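Phosphoserine phosphatase (Thermococcus onnurineus, PDB 4AP9) probably hydrolyses L-phosphoserine to L-serine in a magnesium-dependent reaction, the last step of serine biosynthesis. Local coordinates at residues K10-D15 with F152-D158; V60-R64 with F131-R135; T74-V80 with E107-F112; F96-L100 with L115-M120. The contacts are given in a common frame with arbitrary orientation. Residue numbers count along the deposited sequence, not the author numbering.

Contact 1. Residues K10-D15 with F152-D158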
loop_
_atom_site.group_PDB
_atom_site.type_symbol
_atom_site.label_atom_id
_atom_site.label_comp_id
_atom_site.label_asym_id
_atom_site.label_seq_id
_atom_site.Cartn_x
_atom_site.Cartn_y
_atom_site.Cartn_z
ATOM N N LYS A 10 7.151 -18.700 -11.974
ATOM C CA LYS A 10 7.674 -18.733 -10.608
ATOM C C LYS A 10 9.190 -18.719 -10.644
ATOM O O LYS A 10 9.802 -19.271 -11.558
ATOM C CB LYS A 10 7.155 -19.960 -9.842
ATOM C CG LYS A 10 7.399 -21.309 -10.515
ATOM C CD LYS A 10 6.445 -22.371 -9.960
ATOM C CE LYS A 10 6.555 -23.668 -10.727
ATOM N NZ LYS A 10 6.294 -23.451 -12.166
ATOM N N VAL A 11 9.789 -18.086 -9.640
ATOM C CA VAL A 11 11.214 -17.852 -9.631
ATOM C C VAL A 11 11.894 -18.784 -8.647
ATOM O O VAL A 11 11.456 -18.925 -7.510
ATOM C CB VAL A 11 11.519 -16.389 -9.293
ATOM C CG1 VAL A 11 13.014 -16.163 -9.185
ATOM C CG2 VAL A 11 10.899 -15.493 -10.357
ATOM N N ALA A 12 12.922 -19.466 -9.128
ATOM C CA ALA A 12 13.774 -20.290 -8.282
ATOM C C ALA A 12 15.063 -19.512 -8.056
ATOM O O ALA A 12 15.858 -19.340 -8.987
ATOM C CB ALA A 12 14.069 -21.606 -8.971
ATOM N N VAL A 13 15.257 -19.009 -6.837
ATOM C CA VAL A 13 16.476 -18.265 -6.491
ATOM C C VAL A 13 17.423 -19.216 -5.780
ATOM O O VAL A 13 17.035 -19.872 -4.802
ATOM C CB VAL A 13 16.179 -17.071 -5.561
ATOM C CG1 VAL A 13 17.462 -16.313 -5.195
ATOM C CG2 VAL A 13 15.184 -16.117 -6.217
ATOM N N ILE A 14 18.652 -19.305 -6.287
ATOM C CA ILE A 14 19.686 -20.086 -5.626
ATOM C C ILE A 14 20.826 -19.200 -5.137
ATOM O O ILE A 14 21.478 -18.522 -5.938
ATOM C CB ILE A 14 20.281 -21.170 -6.569
ATOM C CG1 ILE A 14 19.178 -22.078 -7.121
ATOM C CG2 ILE A 14 21.348 -21.987 -5.830
ATOM C CD1 ILE A 14 19.633 -22.927 -8.270
ATOM N N ASP A 15 21.061 -19.205 -3.824
ATOM C CA ASP A 15 22.250 -18.580 -3.256
ATOM C C ASP A 15 23.399 -19.549 -3.505
ATOM O O ASP A 15 23.400 -20.650 -2.961
ATOM C CB ASP A 15 22.054 -18.325 -1.762
ATOM C CG ASP A 15 23.149 -17.465 -1.160
ATOM O OD1 ASP A 15 23.776 -16.690 -1.906
ATOM O OD2 ASP A 15 23.386 -17.565 0.067
ATOM N N PHE A 152 5.712 -15.583 -7.368
ATOM C CA PHE A 152 6.088 -16.519 -6.306
ATOM C C PHE A 152 7.563 -16.886 -6.349
ATOM O O PHE A 152 8.180 -16.844 -7.399
ATOM C CB PHE A 152 5.212 -17.764 -6.377
ATOM C CG PHE A 152 3.790 -17.495 -5.988
ATOM C CD1 PHE A 152 3.408 -17.555 -4.665
ATOM C CD2 PHE A 152 2.853 -17.145 -6.942
ATOM C CE1 PHE A 152 2.089 -17.289 -4.287
ATOM C CE2 PHE A 152 1.543 -16.877 -6.577
ATOM C CZ PHE A 152 1.166 -16.945 -5.247
ATOM N N ILE A 153 8.131 -17.233 -5.201
ATOM C CA ILE A 153 9.557 -17.529 -5.140
ATOM C C ILE A 153 9.865 -18.783 -4.347
ATOM O O ILE A 153 9.389 -18.948 -3.223
ATOM C CB ILE A 153 10.300 -16.385 -4.456
ATOM C CG1 ILE A 153 10.154 -15.084 -5.263
ATOM C CG2 ILE A 153 11.776 -16.759 -4.243
ATOM C CD1 ILE A 153 10.672 -13.853 -4.497
ATOM N N LEU A 154 10.651 -19.671 -4.943
ATOM C CA LEU A 154 11.254 -20.762 -4.195
ATOM C C LEU A 154 12.719 -20.375 -4.000
ATOM O O LEU A 154 13.421 -20.122 -4.975
ATOM C CB LEU A 154 11.153 -22.054 -4.998
ATOM C CG LEU A 154 12.054 -23.217 -4.577
ATOM C CD1 LEU A 154 11.626 -23.752 -3.198
ATOM C CD2 LEU A 154 11.982 -24.305 -5.626
ATOM N N ALA A 155 13.178 -20.330 -2.753
ATOM C CA ALA A 155 14.557 -19.961 -2.472
ATOM C C ALA A 155 15.305 -21.170 -1.953
ATOM O O ALA A 155 14.764 -21.968 -1.191
ATOM C CB ALA A 155 14.615 -18.833 -1.466
HETATM N N MSE A 156 16.538 -21.317 -2.420
HETATM C CA MSE A 156 17.424 -22.373 -1.968
HETATM C C MSE A 156 18.712 -21.696 -1.551
HETATM O O MSE A 156 19.194 -20.781 -2.234
HETATM C CB MSE A 156 17.675 -23.367 -3.099
HETATM C CG MSE A 156 16.452 -24.207 -3.444
HETATM SE SE MSE A 156 16.444 -24.836 -5.286
HETATM C CE MSE A 156 15.884 -23.157 -6.124
ATOM N N GLY A 157 19.265 -22.091 -0.417
ATOM C CA GLY A 157 20.510 -21.476 0.011
ATOM C C GLY A 157 21.156 -22.222 1.154
ATOM O O GLY A 157 20.580 -23.181 1.679
ATOM N N ASP A 158 22.346 -21.765 1.538
ATOM C CA ASP A 158 23.115 -22.359 2.621
ATOM C C ASP A 158 23.790 -21.235 3.403
ATOM O O ASP A 158 23.365 -20.084 3.398
ATOM C CB ASP A 158 24.334 -23.096 2.046
ATOM C CG ASP A 158 25.428 -23.339 3.074
ATOM O OD1 ASP A 158 25.203 -24.171 3.979
ATOM O OD2 ASP A 158 26.520 -22.727 2.992
#
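Selenomethionine Met156 fills the apolar centre: its side chain curls back over the neighbouring strand, so that CE lies 3.7 Å from Ala12 CB and 3.6 Å from Ile14 CG1. Leu154 shares this face of the sheet. The opposite face carries Val11, Val13, Ile153 and Ala155, where Val13 CG2 meets Ile153 CG2 at 4.0 Å. Between the faces, the axes of the parallel strands 11-15 and 153-157 approach to 4.7 Å at 16°, in register from Val11 with Ile153 to Ile14 with Met156. Five backbone hydrogen bonds join them, from Val11 N to Phe152 O (3.0 Å) at one end to Asp15 N to Met156 O (2.9 Å) at the other. At the polar edge, Asp15 CB lies 3.9 Å from Gly157 CA, and the Asp15 carboxylate forms a salt bridge with Lys141 beside a bound ligand. Asp15 and Asp158, in the C-terminal parts of segments 10-15 and 152-158, match the first and fourth HAD motifs, which in relatives line the phosphatase active site. Strands 97-102 and 171-175 continue the sheet on either side, while Leu87 and Leu91 of helix 82-93 cover the face with Ala12, Ile14 and Met156.

Contact 2. Residues V60-R64 with F131-R135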
loop_
_atom_site.group_PDB
_atom_site.type_symbol
_atom_site.label_atom_id
_atom_site.label_comp_id
_atom_site.label_asym_id
_atom_site.label_seq_id
_atom_site.Cartn_x
_atom_site.Cartn_y
_atom_site.Cartn_z
ATOM N N VAL A 60 37.212 -6.628 3.320
ATOM C CA VAL A 60 37.573 -5.946 2.080
ATOM C C VAL A 60 38.836 -5.111 2.276
ATOM O O VAL A 60 39.728 -5.107 1.428
ATOM C CB VAL A 60 36.433 -5.067 1.593
ATOM C CG1 VAL A 60 36.935 -4.030 0.571
ATOM C CG2 VAL A 60 35.355 -5.942 1.007
ATOM N N GLY A 61 38.899 -4.430 3.416
ATOM C CA GLY A 61 40.030 -3.610 3.780
ATOM C C GLY A 61 41.317 -4.404 3.874
ATOM O O GLY A 61 42.382 -3.924 3.476
ATOM N N LEU A 62 41.217 -5.623 4.392
ATOM C CA LEU A 62 42.385 -6.468 4.585
ATOM C C LEU A 62 42.966 -7.043 3.287
ATOM O O LEU A 62 44.069 -7.586 3.299
ATOM C CB LEU A 62 42.088 -7.597 5.582
ATOM C CG LEU A 62 41.909 -7.168 7.043
ATOM C CD1 LEU A 62 41.157 -8.209 7.849
ATOM C CD2 LEU A 62 43.255 -6.883 7.671
ATOM N N ILE A 63 42.236 -6.946 2.179
ATOM C CA ILE A 63 42.827 -7.359 0.908
ATOM C C ILE A 63 43.072 -6.198 -0.055
ATOM O O ILE A 63 43.365 -6.406 -1.231
ATOM C CB ILE A 63 42.050 -8.515 0.205
ATOM C CG1 ILE A 63 40.620 -8.102 -0.155
ATOM C CG2 ILE A 63 42.081 -9.790 1.051
ATOM C CD1 ILE A 63 39.963 -8.996 -1.210
ATOM N N ARG A 64 42.962 -4.975 0.451
ATOM C CA ARG A 64 43.294 -3.811 -0.365
ATOM C C ARG A 64 44.688 -4.022 -0.949
ATOM O O ARG A 64 45.601 -4.446 -0.236
ATOM C CB ARG A 64 43.252 -2.534 0.468
ATOM C CG ARG A 64 43.179 -1.263 -0.358
ATOM C CD ARG A 64 43.348 -0.050 0.523
ATOM N NE ARG A 64 44.642 -0.073 1.198
ATOM C CZ ARG A 64 44.893 0.511 2.365
ATOM N NH1 ARG A 64 43.933 1.169 3.004
ATOM N NH2 ARG A 64 46.108 0.428 2.896
ATOM N N PHE A 131 43.454 -4.451 -6.189
ATOM C CA PHE A 131 42.122 -4.428 -5.584
ATOM C C PHE A 131 41.961 -3.209 -4.688
ATOM O O PHE A 131 42.759 -2.981 -3.775
ATOM C CB PHE A 131 41.871 -5.724 -4.800
ATOM C CG PHE A 131 40.515 -5.806 -4.151
ATOM C CD1 PHE A 131 39.405 -6.206 -4.878
ATOM C CD2 PHE A 131 40.358 -5.498 -2.806
ATOM C CE1 PHE A 131 38.150 -6.302 -4.276
ATOM C CE2 PHE A 131 39.103 -5.578 -2.200
ATOM C CZ PHE A 131 38.005 -5.985 -2.939
ATOM N N GLN A 132 40.923 -2.425 -4.947
ATOM C CA GLN A 132 40.660 -1.239 -4.135
ATOM C C GLN A 132 39.456 -1.350 -3.196
ATOM O O GLN A 132 39.447 -0.729 -2.143
ATOM C CB GLN A 132 40.507 0.004 -5.019
ATOM C CG GLN A 132 41.814 0.525 -5.573
ATOM C CD GLN A 132 42.960 0.352 -4.605
ATOM O OE1 GLN A 132 42.875 0.739 -3.435
ATOM N NE2 GLN A 132 44.046 -0.245 -5.085
ATOM N N GLY A 133 38.447 -2.128 -3.575
ATOM C CA GLY A 133 37.252 -2.235 -2.753
ATOM C C GLY A 133 36.123 -2.988 -3.429
ATOM O O GLY A 133 36.324 -3.635 -4.466
ATOM N N ILE A 134 34.940 -2.922 -2.823
ATOM C CA ILE A 134 33.780 -3.667 -3.305
ATOM C C ILE A 134 32.681 -2.738 -3.829
ATOM O O ILE A 134 32.450 -1.669 -3.275
ATOM C CB ILE A 134 33.206 -4.563 -2.187
ATOM C CG1 ILE A 134 32.101 -5.490 -2.726
ATOM C CG2 ILE A 134 32.718 -3.719 -1.021
ATOM C CD1 ILE A 134 31.703 -6.613 -1.740
ATOM N N ARG A 135 32.030 -3.149 -4.909
ATOM C CA ARG A 135 30.815 -2.491 -5.365
ATOM C C ARG A 135 29.665 -3.298 -4.800
ATOM O O ARG A 135 29.463 -4.442 -5.213
ATOM C CB ARG A 135 30.707 -2.506 -6.896
ATOM C CG ARG A 135 31.849 -1.844 -7.655
ATOM C CD ARG A 135 31.430 -1.581 -9.118
ATOM N NE ARG A 135 32.577 -1.598 -10.026
ATOM C CZ ARG A 135 33.392 -0.557 -10.217
ATOM N NH1 ARG A 135 33.186 0.579 -9.550
ATOM N NH2 ARG A 135 34.421 -0.649 -11.060
HETATM O O HOH W 1 40.254 -2.558 -0.299
#
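Apolar packing dominates, and the Phe131 ring is its focus. Ile63 CD1 sits over one ring face in a CH-pi contact, 3.9 Å from the centroid and 22° off the normal, while Ile63 CG1 reaches Phe131 CE2 at 3.6 Å. Val60 adds its CG1 at 3.8 Å from the same Phe131 CE2 and at 3.8 Å from Gly133 CA, and its CG2 meets Ile134 CG2 at 4.0 Å. Backbone groups border the ring near its plane: Val60 O approaches Phe131 CE2 at 3.7 Å. No direct hydrogen bond links the two segments. A CA-H...O contact joins Arg64 CA to Phe131 O (3.6 Å), and a water donates to Val60 O (3.1 Å) and, weakly, to Gln132 O (2.7 Å), linking the two backbones. At the surface, Arg64 CG passes Gln132 OE1 at 3.7 Å. Within 60-64 the helix is running out, with Ile63 N bonded to Val60 O (3.2 Å). The contact thus docks the end of helix 52-62, part of the helical cap of this HAD-type fold, onto the hairpin of strands 118-127 and 130-135. Trp26 of helix 25-33 packs on Val60 and Ile63, and Ile38 of helix 36-47 on Ile63; Phe71 of helix 68-73 meets the Phe131 ring, and a strand of the third subunit extends the sheet beyond Gly133-Arg135.

Contact 3. Residues T74-V80 with E107-F112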
loop_
_atom_site.group_PDB
_atom_site.type_symbol
_atom_site.label_atom_id
_atom_site.label_comp_id
_atom_site.label_asym_id
_atom_site.label_seq_id
_atom_site.Cartn_x
_atom_site.Cartn_y
_atom_site.Cartn_z
ATOM N N THR A 74 41.459 -17.400 -8.253
ATOM C CA THR A 74 40.508 -18.176 -7.458
ATOM C C THR A 74 39.375 -18.782 -8.279
ATOM O O THR A 74 38.792 -19.794 -7.879
ATOM C CB THR A 74 39.896 -17.345 -6.317
ATOM O OG1 THR A 74 39.078 -16.300 -6.865
ATOM C CG2 THR A 74 40.992 -16.726 -5.453
ATOM N N ARG A 75 39.057 -18.188 -9.425
ATOM C CA ARG A 75 37.972 -18.736 -10.233
ATOM C C ARG A 75 38.318 -20.157 -10.702
ATOM O O ARG A 75 37.439 -20.933 -11.075
ATOM C CB ARG A 75 37.593 -17.809 -11.402
ATOM C CG ARG A 75 38.700 -17.540 -12.387
ATOM C CD ARG A 75 38.465 -16.255 -13.192
ATOM N NE ARG A 75 37.506 -16.417 -14.288
ATOM C CZ ARG A 75 37.728 -17.166 -15.372
ATOM N NH1 ARG A 75 38.867 -17.853 -15.497
ATOM N NH2 ARG A 75 36.808 -17.247 -16.332
ATOM N N GLU A 76 39.598 -20.500 -10.664
ATOM C CA GLU A 76 40.016 -21.871 -10.936
ATOM C C GLU A 76 39.449 -22.877 -9.925
ATOM O O GLU A 76 39.361 -24.072 -10.209
ATOM C CB GLU A 76 41.541 -21.945 -10.994
ATOM C CG GLU A 76 42.112 -21.154 -12.165
ATOM C CD GLU A 76 43.621 -21.081 -12.159
ATOM O OE1 GLU A 76 44.248 -21.737 -11.299
ATOM O OE2 GLU A 76 44.176 -20.359 -13.017
ATOM N N LYS A 77 39.060 -22.393 -8.750
ATOM C CA LYS A 77 38.483 -23.253 -7.722
ATOM C C LYS A 77 36.956 -23.276 -7.794
ATOM O O LYS A 77 36.292 -23.909 -6.980
ATOM C CB LYS A 77 38.934 -22.808 -6.330
ATOM C CG LYS A 77 40.352 -23.220 -5.981
ATOM C CD LYS A 77 40.610 -23.105 -4.479
ATOM C CE LYS A 77 42.003 -23.579 -4.111
ATOM N NZ LYS A 77 42.145 -23.781 -2.631
ATOM N N VAL A 78 36.407 -22.581 -8.776
ATOM C CA VAL A 78 34.968 -22.500 -8.953
ATOM C C VAL A 78 34.598 -23.235 -10.226
ATOM O O VAL A 78 35.023 -22.850 -11.311
ATOM C CB VAL A 78 34.524 -21.030 -9.094
ATOM C CG1 VAL A 78 33.027 -20.939 -9.344
ATOM C CG2 VAL A 78 34.946 -20.230 -7.862
ATOM N N ASN A 79 33.810 -24.296 -10.103
ATOM C CA ASN A 79 33.434 -25.080 -11.274
ATOM C C ASN A 79 31.965 -25.475 -11.227
ATOM O O ASN A 79 31.437 -25.756 -10.158
ATOM C CB ASN A 79 34.331 -26.321 -11.388
ATOM C CG ASN A 79 35.824 -25.982 -11.259
ATOM O OD1 ASN A 79 36.443 -25.470 -12.199
ATOM N ND2 ASN A 79 36.403 -26.267 -10.087
ATOM N N VAL A 80 31.302 -25.466 -12.380
ATOM C CA VAL A 80 29.924 -25.948 -12.472
ATOM C C VAL A 80 29.921 -27.467 -12.534
ATOM O O VAL A 80 30.246 -28.050 -13.564
ATOM C CB VAL A 80 29.239 -25.410 -13.725
ATOM C CG1 VAL A 80 27.807 -25.913 -13.811
ATOM C CG2 VAL A 80 29.298 -23.893 -13.733
ATOM N N GLU A 107 33.222 -11.678 -10.557
ATOM C CA GLU A 107 34.449 -11.936 -11.292
ATOM C C GLU A 107 34.976 -13.328 -10.950
ATOM O O GLU A 107 35.485 -14.054 -11.813
ATOM C CB GLU A 107 35.489 -10.840 -10.994
ATOM C CG GLU A 107 35.062 -9.405 -11.430
ATOM C CD GLU A 107 34.298 -8.612 -10.348
ATOM O OE1 GLU A 107 33.790 -9.215 -9.382
ATOM O OE2 GLU A 107 34.236 -7.367 -10.452
ATOM N N VAL A 108 34.822 -13.701 -9.688
ATOM C CA VAL A 108 35.222 -15.020 -9.219
ATOM C C VAL A 108 34.171 -16.102 -9.531
ATOM O O VAL A 108 34.512 -17.260 -9.797
ATOM C CB VAL A 108 35.505 -14.970 -7.719
ATOM C CG1 VAL A 108 35.729 -16.351 -7.166
ATOM C CG2 VAL A 108 36.721 -14.101 -7.464
ATOM N N LEU A 109 32.901 -15.721 -9.520
ATOM C CA LEU A 109 31.824 -16.689 -9.747
ATOM C C LEU A 109 31.432 -16.741 -11.220
ATOM O O LEU A 109 30.375 -17.249 -11.589
ATOM C CB LEU A 109 30.613 -16.358 -8.876
ATOM C CG LEU A 109 30.843 -16.567 -7.375
ATOM C CD1 LEU A 109 29.616 -16.128 -6.570
ATOM C CD2 LEU A 109 31.203 -18.023 -7.072
ATOM N N GLU A 110 32.313 -16.223 -12.055
ATOM C CA GLU A 110 32.098 -16.189 -13.492
ATOM C C GLU A 110 31.617 -17.519 -14.115
ATOM O O GLU A 110 30.789 -17.515 -15.033
ATOM C CB GLU A 110 33.367 -15.666 -14.168
ATOM C CG GLU A 110 33.222 -15.423 -15.644
ATOM C CD GLU A 110 33.501 -16.662 -16.453
ATOM O OE1 GLU A 110 33.998 -17.653 -15.866
ATOM O OE2 GLU A 110 33.213 -16.648 -17.671
ATOM N N PRO A 111 32.119 -18.663 -13.619
ATOM C CA PRO A 111 31.629 -19.912 -14.222
ATOM C C PRO A 111 30.096 -20.091 -14.163
ATOM O O PRO A 111 29.532 -20.807 -14.989
ATOM C CB PRO A 111 32.351 -21.005 -13.406
ATOM C CG PRO A 111 33.604 -20.349 -12.923
ATOM C CD PRO A 111 33.230 -18.896 -12.675
ATOM N N PHE A 112 29.436 -19.431 -13.213
ATOM C CA PHE A 112 27.990 -19.555 -13.047
ATOM C C PHE A 112 27.214 -18.470 -13.798
ATOM O O PHE A 112 25.989 -18.452 -13.771
ATOM C CB PHE A 112 27.631 -19.465 -11.564
ATOM C CG PHE A 112 28.125 -20.613 -10.749
ATOM C CD1 PHE A 112 27.481 -21.838 -10.804
ATOM C CD2 PHE A 112 29.224 -20.473 -9.915
ATOM C CE1 PHE A 112 27.929 -22.900 -10.046
ATOM C CE2 PHE A 112 29.674 -21.536 -9.166
ATOM C CZ PHE A 112 29.017 -22.751 -9.229
#
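Val78 presses into a pocket formed by Val108, Leu109, Pro111 and Phe112. Its CG1 reaches Phe112 CE2 at 3.4 Å, Pro111 CG at 3.7 Å and Leu109 CD2 at 4.1 Å, while Val78 CG2 faces Val108 CG1 at 4.0 Å. Two residues on, Val80 CG2 prolongs the apolar strip, 4.0 Å from Phe112 CD1 and 4.2 Å from Pro111 CB. At the other end Thr74 OG1 touches Val108 CG2 at 3.3 Å, although its hydrogen bond goes to Phe71 O. Arg75 bends over the loop, its CB 3.5 Å from Val108 O, and makes a salt bridge from NH2 to Glu110 OE1 (2.9 Å), where both residues are partly exposed; as a hydrogen bond this pair is weak, with an angle of 125°. The backbones close on themselves: the 3-10 turn of 74-77 has Lys77 N bonded to Thr74 O (2.8 Å), and in the partner loop Phe112 N bonds Leu109 O (2.9 Å). In the fold, 74-80 is the return link from the helical cap to helix 82-93 of the core, and it lies on the loop between strands 97-102 and 118-127. Phe23 also packs on Val78 and Val108. With a single charged pair and no backbone hydrogen bond between the segments, cohesion here comes chiefly from packing of apolar side chains, Val78, Val108 and Phe112 buried among them.

Contact 4. Residues F96-L100 with L115-M120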
loop_
_atom_site.group_PDB
_atom_site.type_symbol
_atom_site.label_atom_id
_atom_site.label_comp_id
_atom_site.label_asym_id
_atom_site.label_seq_id
_atom_site.Cartn_x
_atom_site.Cartn_y
_atom_site.Cartn_z
ATOM N N PHE A 96 10.358 -23.331 -13.604
ATOM C CA PHE A 96 10.896 -22.181 -12.891
ATOM C C PHE A 96 11.764 -21.336 -13.806
ATOM O O PHE A 96 12.418 -21.860 -14.710
ATOM C CB PHE A 96 11.750 -22.642 -11.701
ATOM C CG PHE A 96 10.956 -23.258 -10.590
ATOM C CD1 PHE A 96 10.632 -24.598 -10.617
ATOM C CD2 PHE A 96 10.542 -22.495 -9.514
ATOM C CE1 PHE A 96 9.900 -25.173 -9.595
ATOM C CE2 PHE A 96 9.808 -23.059 -8.487
ATOM C CZ PHE A 96 9.486 -24.405 -8.527
ATOM N N LYS A 97 11.768 -20.032 -13.570
ATOM C CA LYS A 97 12.863 -19.190 -14.034
ATOM C C LYS A 97 13.934 -19.237 -12.935
ATOM O O LYS A 97 13.613 -19.105 -11.755
ATOM C CB LYS A 97 12.375 -17.767 -14.241
ATOM C CG LYS A 97 13.470 -16.765 -14.467
ATOM C CD LYS A 97 12.866 -15.440 -14.856
ATOM C CE LYS A 97 13.077 -14.409 -13.797
ATOM N NZ LYS A 97 12.939 -13.045 -14.390
ATOM N N VAL A 98 15.191 -19.435 -13.317
ATOM C CA VAL A 98 16.276 -19.636 -12.344
ATOM C C VAL A 98 17.167 -18.407 -12.167
ATOM O O VAL A 98 17.733 -17.896 -13.136
ATOM C CB VAL A 98 17.157 -20.826 -12.768
ATOM C CG1 VAL A 98 18.284 -21.058 -11.763
ATOM C CG2 VAL A 98 16.299 -22.073 -12.923
ATOM N N VAL A 99 17.295 -17.939 -10.926
ATOM C CA VAL A 99 18.085 -16.754 -10.622
ATOM C C VAL A 99 19.170 -17.157 -9.656
ATOM O O VAL A 99 18.890 -17.686 -8.574
ATOM C CB VAL A 99 17.230 -15.618 -10.005
ATOM C CG1 VAL A 99 18.100 -14.421 -9.703
ATOM C CG2 VAL A 99 16.100 -15.218 -10.960
ATOM N N LEU A 100 20.416 -16.933 -10.052
ATOM C CA LEU A 100 21.543 -17.292 -9.203
ATOM C C LEU A 100 22.055 -16.027 -8.547
ATOM O O LEU A 100 22.269 -15.022 -9.220
ATOM C CB LEU A 100 22.653 -17.939 -10.042
ATOM C CG LEU A 100 22.310 -19.174 -10.875
ATOM C CD1 LEU A 100 23.585 -19.814 -11.395
ATOM C CD2 LEU A 100 21.506 -20.195 -10.095
ATOM N N LEU A 115 24.701 -19.797 -16.335
ATOM C CA LEU A 115 24.052 -21.057 -16.015
ATOM C C LEU A 115 22.554 -20.859 -15.805
ATOM O O LEU A 115 21.745 -21.633 -16.301
ATOM C CB LEU A 115 24.685 -21.695 -14.781
ATOM C CG LEU A 115 24.061 -23.028 -14.371
ATOM C CD1 LEU A 115 24.216 -24.068 -15.477
ATOM C CD2 LEU A 115 24.694 -23.536 -13.097
ATOM N N GLY A 116 22.199 -19.823 -15.052
ATOM C CA GLY A 116 20.808 -19.512 -14.792
ATOM C C GLY A 116 20.210 -18.594 -15.839
ATOM O O GLY A 116 20.841 -18.280 -16.850
ATOM N N ASP A 117 18.969 -18.191 -15.603
ATOM C CA ASP A 117 18.290 -17.227 -16.453
ATOM C C ASP A 117 18.693 -15.798 -16.101
ATOM O O ASP A 117 18.758 -14.929 -16.975
ATOM C CB ASP A 117 16.779 -17.438 -16.346
ATOM C CG ASP A 117 16.357 -18.807 -16.866
ATOM O OD1 ASP A 117 16.743 -19.142 -18.007
ATOM O OD2 ASP A 117 15.680 -19.565 -16.138
ATOM N N GLU A 118 18.947 -15.555 -14.816
ATOM C CA GLU A 118 19.518 -14.295 -14.359
ATOM C C GLU A 118 20.642 -14.564 -13.353
ATOM O O GLU A 118 20.654 -15.587 -12.663
ATOM C CB GLU A 118 18.461 -13.383 -13.719
ATOM C CG GLU A 118 17.352 -12.951 -14.668
ATOM C CD GLU A 118 16.524 -11.799 -14.119
ATOM O OE1 GLU A 118 17.107 -10.820 -13.622
ATOM O OE2 GLU A 118 15.279 -11.863 -14.198
ATOM N N PHE A 119 21.583 -13.644 -13.272
ATOM C CA PHE A 119 22.732 -13.803 -12.385
ATOM C C PHE A 119 22.993 -12.471 -11.700
ATOM O O PHE A 119 22.999 -11.428 -12.352
ATOM C CB PHE A 119 23.944 -14.235 -13.226
ATOM C CG PHE A 119 25.253 -14.314 -12.465
ATOM C CD1 PHE A 119 25.527 -15.387 -11.631
ATOM C CD2 PHE A 119 26.224 -13.336 -12.624
ATOM C CE1 PHE A 119 26.749 -15.466 -10.944
ATOM C CE2 PHE A 119 27.441 -13.409 -11.944
ATOM C CZ PHE A 119 27.698 -14.477 -11.100
HETATM N N MSE A 120 23.211 -12.490 -10.387
HETATM C CA MSE A 120 23.549 -11.269 -9.659
HETATM C C MSE A 120 24.508 -11.519 -8.505
HETATM O O MSE A 120 24.246 -12.353 -7.641
HETATM C CB MSE A 120 22.301 -10.608 -9.075
HETATM C CG MSE A 120 22.614 -9.512 -8.046
HETATM SE SE MSE A 120 23.303 -7.885 -8.877
HETATM C CE MSE A 120 22.097 -7.927 -10.365
HETATM O O HOH W 2 13.167 -20.640 -17.250
#
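Lys97 reaches along the sheet with chi1 and chi2 both t and chi3 between wells at 112°, which brings its NZ to 2.6 Å from Glu118 OE2 in a salt bridge; the same carboxylate oxygen also pairs with Arg147 of the third subunit. Asp117, chi1 m, turns its carboxylate back onto the backbone of Val98, where OD2 accepts Val98 N (2.9 Å). A water donates to this Asp117 OD2 (3.0 Å) and to Phe96 O (2.9 Å), and Asp117 OD1 forms a salt bridge with Arg92. Leu100, m and t, directs CD1 to 4.0 Å from Leu115 CB and 3.9 Å from Gly116 N; an ideal CB on Gly116 would lie only 3.0 Å from Leu100 CG, so a side chain there would crowd it. Phe119, chi1 t, shares the face of Leu100, with its CD1 4.2 Å from Leu100 CB, while Val99 and Glu118 point to the other face. Val98 O receives both Asp117 N (2.8 Å) and Glu118 N (3.1 Å) as the second strand starts; regular pairing follows through Leu100 N to Glu118 O (2.9 Å) and Met120 N to Leu100 O (2.9 Å). These parallel strands, whose axes approach to 4.7 Å at 17°, are flanked by helices 82-93 and 141-145 and belong to the Rossmann-like core sheet of the HAD superfamily.

How the contacts relate
Contacts 1 and 4 are strand pairs of one sheet, in which strands 11-15 and 97-102 are neighbours; their centres lie 9 Å apart, and Ala12 N meets Lys97 O at 2.7 Å in a probable hydrogen bond. Contact 3 lies against contact 4, centres 16 Å apart, with Phe112 O 3.6 Å from Leu100 CD1, so the 107-112 loop packs onto the sheet. Contact 2 lies about 29 Å from contact 1 between centres, yet its strand 130-135 joins the same sheet by way of 118-127 and 97-102. The other three nest within the chain loop that contact 1 closes. Contact 1 comes nearest a bound 3-pyridinium-1-ylpropane-1-sulfonate, about 6 Å from the Asp15 side chain.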